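PDB 6JCC: computational designed protein based on evolution from Synthetic construct, which is of unknown function, being a computationally designed helical protein of the caspase recruitment domain family, which probably serves to test evolution-based design of a death-clan fold. Local coordinates for residues 21-26 / 76-81. Numbering follows the deposited sequence.
Sequences ANLDPT and DALRAH
A first torsion of 178° in Leu23 turns CG away from the backbone N and beside the carbonyl carbon, sending the isobutyl group across to His81, whose own CG lies anti to its carbonyl carbon (chi1 -74°) and brings the imidazole round to meet it. The two side chains cross at about a right angle, and both leucine methyls meet the histidine: CD1 lies 4.1 Å from CD2 of the His81 ring, oblique to it, and CD2 rests 4.1 Å from His81 CB. The same Leu23 CD2 also reaches CD2 of the buried Leu78, at 4.3 Å. This small contact illustrates van der Waals packing with no hydrogen bond between the two segments. In the all-helical bundle of this caspase recruitment domain design, it joins the exit of helix 6-22, where Leu23 is the first residue to leave helical geometry, to residues 76-81, which lie on helix 68-80. Ile28 also touches Leu23, and Leu90 of helix 84-93 packs on Leu78. His81 ND1 donates to Ala77 O at 2.7 Å, nearly straight (165°) and in the ring plane, which fixes the imidazole's rotation; Ala77 O also accepts the His81 backbone N, the two donors lying on opposite faces of the carbonyl plane. Beyond Leu23, Asp24 OD1 accepts Thr26 N from above the carboxylate plane (3.0 Å), an Asx turn, and in addition Thr26 OG1 (2.7 Å) from the same face.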
ATOM      1  N   ALA A  21       8.517   5.620  -3.450  1.00 13.63           N
ATOM      2  CA  ALA A  21       9.673   6.494  -3.697  1.00 14.48           C
ATOM      3  C   ALA A  21      10.652   6.551  -2.519  1.00 15.51           C
ATOM      4  O   ALA A  21      11.856   6.713  -2.721  1.00 16.21           O
ATOM      5  CB  ALA A  21       9.206   7.898  -4.051  1.00 14.87           C
ATOM      6  N   ASN A  22      10.125   6.410  -1.306  1.00 15.48           N
ATOM      7  CA  ASN A  22      10.916   6.503  -0.081  1.00 16.14           C
ATOM      8  C   ASN A  22      11.348   5.182   0.537  1.00 13.89           C
ATOM      9  O   ASN A  22      12.380   5.125   1.192  1.00 12.89           O
ATOM     10  CB  ASN A  22      10.120   7.265   0.978  1.00 18.42           C
ATOM     11  CG  ASN A  22       9.950   8.733   0.639  1.00 21.01           C
ATOM     12  OD1 ASN A  22      10.921   9.481   0.597  1.00 21.91           O
ATOM     13  ND2 ASN A  22       8.718   9.154   0.409  1.00 22.89           N
ATOM     14  N   LEU A  23      10.558   4.136   0.338  1.00 12.74           N
ATOM     15  CA  LEU A  23      10.663   2.909   1.120  1.00 13.10           C
ATOM     16  C   LEU A  23      10.223   1.718   0.280  1.00 11.72           C
ATOM     17  O   LEU A  23       9.214   1.792  -0.424  1.00 11.44           O
ATOM     18  CB  LEU A  23       9.759   3.038   2.354  1.00 14.69           C
ATOM     19  CG  LEU A  23       9.616   1.886   3.351  1.00 15.96           C
ATOM     20  CD1 LEU A  23      10.925   1.610   4.068  1.00 17.24           C
ATOM     21  CD2 LEU A  23       8.524   2.210   4.361  1.00 16.43           C
ATOM     22  N   ASP A  24      10.970   0.620   0.356  1.00 10.42           N
ATOM     23  CA  ASP A  24      10.574  -0.631  -0.291  1.00  9.51           C
ATOM     24  C   ASP A  24       9.269  -1.094   0.364  1.00  9.88           C
ATOM     25  O   ASP A  24       9.267  -1.400   1.550  1.00  9.78           O
ATOM     26  CB  ASP A  24      11.673  -1.682  -0.089  1.00  8.93           C
ATOM     27  CG  ASP A  24      11.325  -3.060  -0.660  1.00  7.36           C
ATOM     28  OD1 ASP A  24      10.242  -3.265  -1.239  1.00  8.39           O
ATOM     29  OD2 ASP A  24      12.172  -3.956  -0.509  1.00  8.15           O
ATOM     30  N   PRO A  25       8.162  -1.148  -0.400  1.00 10.43           N
ATOM     31  CA  PRO A  25       6.887  -1.520   0.238  1.00 10.38           C
ATOM     32  C   PRO A  25       6.853  -2.936   0.831  1.00  9.66           C
ATOM     33  O   PRO A  25       6.010  -3.211   1.681  1.00  9.51           O
ATOM     34  CB  PRO A  25       5.864  -1.371  -0.892  1.00 11.69           C
ATOM     35  CG  PRO A  25       6.651  -1.517  -2.138  1.00 12.81           C
ATOM     36  CD  PRO A  25       7.997  -0.928  -1.850  1.00 11.76           C
ATOM     37  N   THR A  26       7.760  -3.812   0.396  1.00  9.32           N
ATOM     38  CA  THR A  26       7.987  -5.105   1.053  1.00  9.25           C
ATOM     39  C   THR A  26       8.055  -4.958   2.576  1.00  8.82           C
ATOM     40  O   THR A  26       7.503  -5.779   3.304  1.00  8.50           O
ATOM     41  CB  THR A  26       9.290  -5.764   0.552  1.00  9.90           C
ATOM     42  OG1 THR A  26       9.294  -5.784  -0.880  1.00 10.11           O
ATOM     43  CG2 THR A  26       9.427  -7.196   1.074  1.00 10.64           C
ATOM     44  N   ASP A  76       0.678   0.792  10.774  1.00 10.08           N
ATOM     45  CA  ASP A  76       1.635   0.681  11.886  1.00 10.34           C
ATOM     46  C   ASP A  76       3.074   0.538  11.387  1.00  9.69           C
ATOM     47  O   ASP A  76       3.993   1.128  11.952  1.00  9.74           O
ATOM     48  CB  ASP A  76       1.295  -0.515  12.789  1.00 11.99           C
ATOM     49  CG  ASP A  76       0.007  -0.327  13.582  1.00 12.51           C
ATOM     50  OD1 ASP A  76      -0.570   0.775  13.583  1.00 14.11           O
ATOM     51  OD2 ASP A  76      -0.429  -1.304  14.214  1.00 12.46           O
ATOM     52  N   ALA A  77       3.262  -0.243  10.327  1.00  9.08           N
ATOM     53  CA  ALA A  77       4.590  -0.458   9.754  1.00  9.01           C
ATOM     54  C   ALA A  77       5.186   0.821   9.165  1.00  8.81           C
ATOM     55  O   ALA A  77       6.381   1.072   9.328  1.00  8.78           O
ATOM     56  CB  ALA A  77       4.543  -1.552   8.706  1.00  9.07           C
ATOM     57  N   LEU A  78       4.361   1.617   8.481  1.00  8.87           N
ATOM     58  CA  LEU A  78       4.796   2.936   7.997  1.00  9.53           C
ATOM     59  C   LEU A  78       5.292   3.811   9.143  1.00  9.62           C
ATOM     60  O   LEU A  78       6.346   4.440   9.035  1.00  9.83           O
ATOM     61  CB  LEU A  78       3.673   3.662   7.249  1.00 10.62           C
ATOM     62  CG  LEU A  78       3.507   3.269   5.784  1.00 11.78           C
ATOM     63  CD1 LEU A  78       2.138   3.697   5.278  1.00 12.49           C
ATOM     64  CD2 LEU A  78       4.610   3.875   4.922  1.00 12.01           C
ATOM     65  N   ARG A  79       4.534   3.835  10.238  1.00  9.70           N
ATOM     66  CA  ARG A  79       4.921   4.598  11.430  1.00 10.63           C
ATOM     67  C   ARG A  79       6.208   4.059  12.039  1.00 10.72           C
ATOM     68  O   ARG A  79       7.100   4.829  12.387  1.00 10.74           O
ATOM     69  CB  ARG A  79       3.813   4.576  12.480  1.00 11.50           C
ATOM     70  CG  ARG A  79       2.549   5.289  12.045  1.00 12.56           C
ATOM     71  CD  ARG A  79       1.546   5.373  13.181  1.00 13.78           C
ATOM     72  NE  ARG A  79       0.193   5.608  12.680  1.00 14.61           N
ATOM     73  CZ  ARG A  79      -0.262   6.765  12.195  1.00 15.52           C
ATOM     74  NH1 ARG A  79       0.516   7.847  12.127  1.00 16.03           N
ATOM     75  NH2 ARG A  79      -1.520   6.842  11.767  1.00 15.91           N
ATOM     76  N   ALA A  80       6.308   2.736  12.141  1.00 10.62           N
ATOM     77  CA  ALA A  80       7.502   2.088  12.691  1.00 10.58           C
ATOM     78  C   ALA A  80       8.785   2.349  11.889  1.00 10.39           C
ATOM     79  O   ALA A  80       9.872   2.342  12.460  1.00 11.23           O
ATOM     80  CB  ALA A  80       7.266   0.594  12.840  1.00 10.99           C
ATOM     81  N   HIS A  81       8.652   2.583  10.581  1.00 10.21           N
ATOM     82  CA  HIS A  81       9.789   2.920   9.707  1.00 10.14           C
ATOM     83  C   HIS A  81      10.103   4.417   9.622  1.00 10.11           C
ATOM     84  O   HIS A  81      11.082   4.801   8.976  1.00 10.67           O
ATOM     85  CB  HIS A  81       9.566   2.353   8.301  1.00  9.98           C
ATOM     86  CG  HIS A  81       9.740   0.871   8.223  1.00  9.84           C
ATOM     87  ND1 HIS A  81       8.751  -0.016   8.587  1.00  9.67           N
ATOM     88  CD2 HIS A  81      10.795   0.118   7.836  1.00 10.07           C
ATOM     89  CE1 HIS A  81       9.184  -1.251   8.415  1.00 10.04           C
ATOM     90  NE2 HIS A  81      10.424  -1.198   7.964  1.00  9.88           N
TER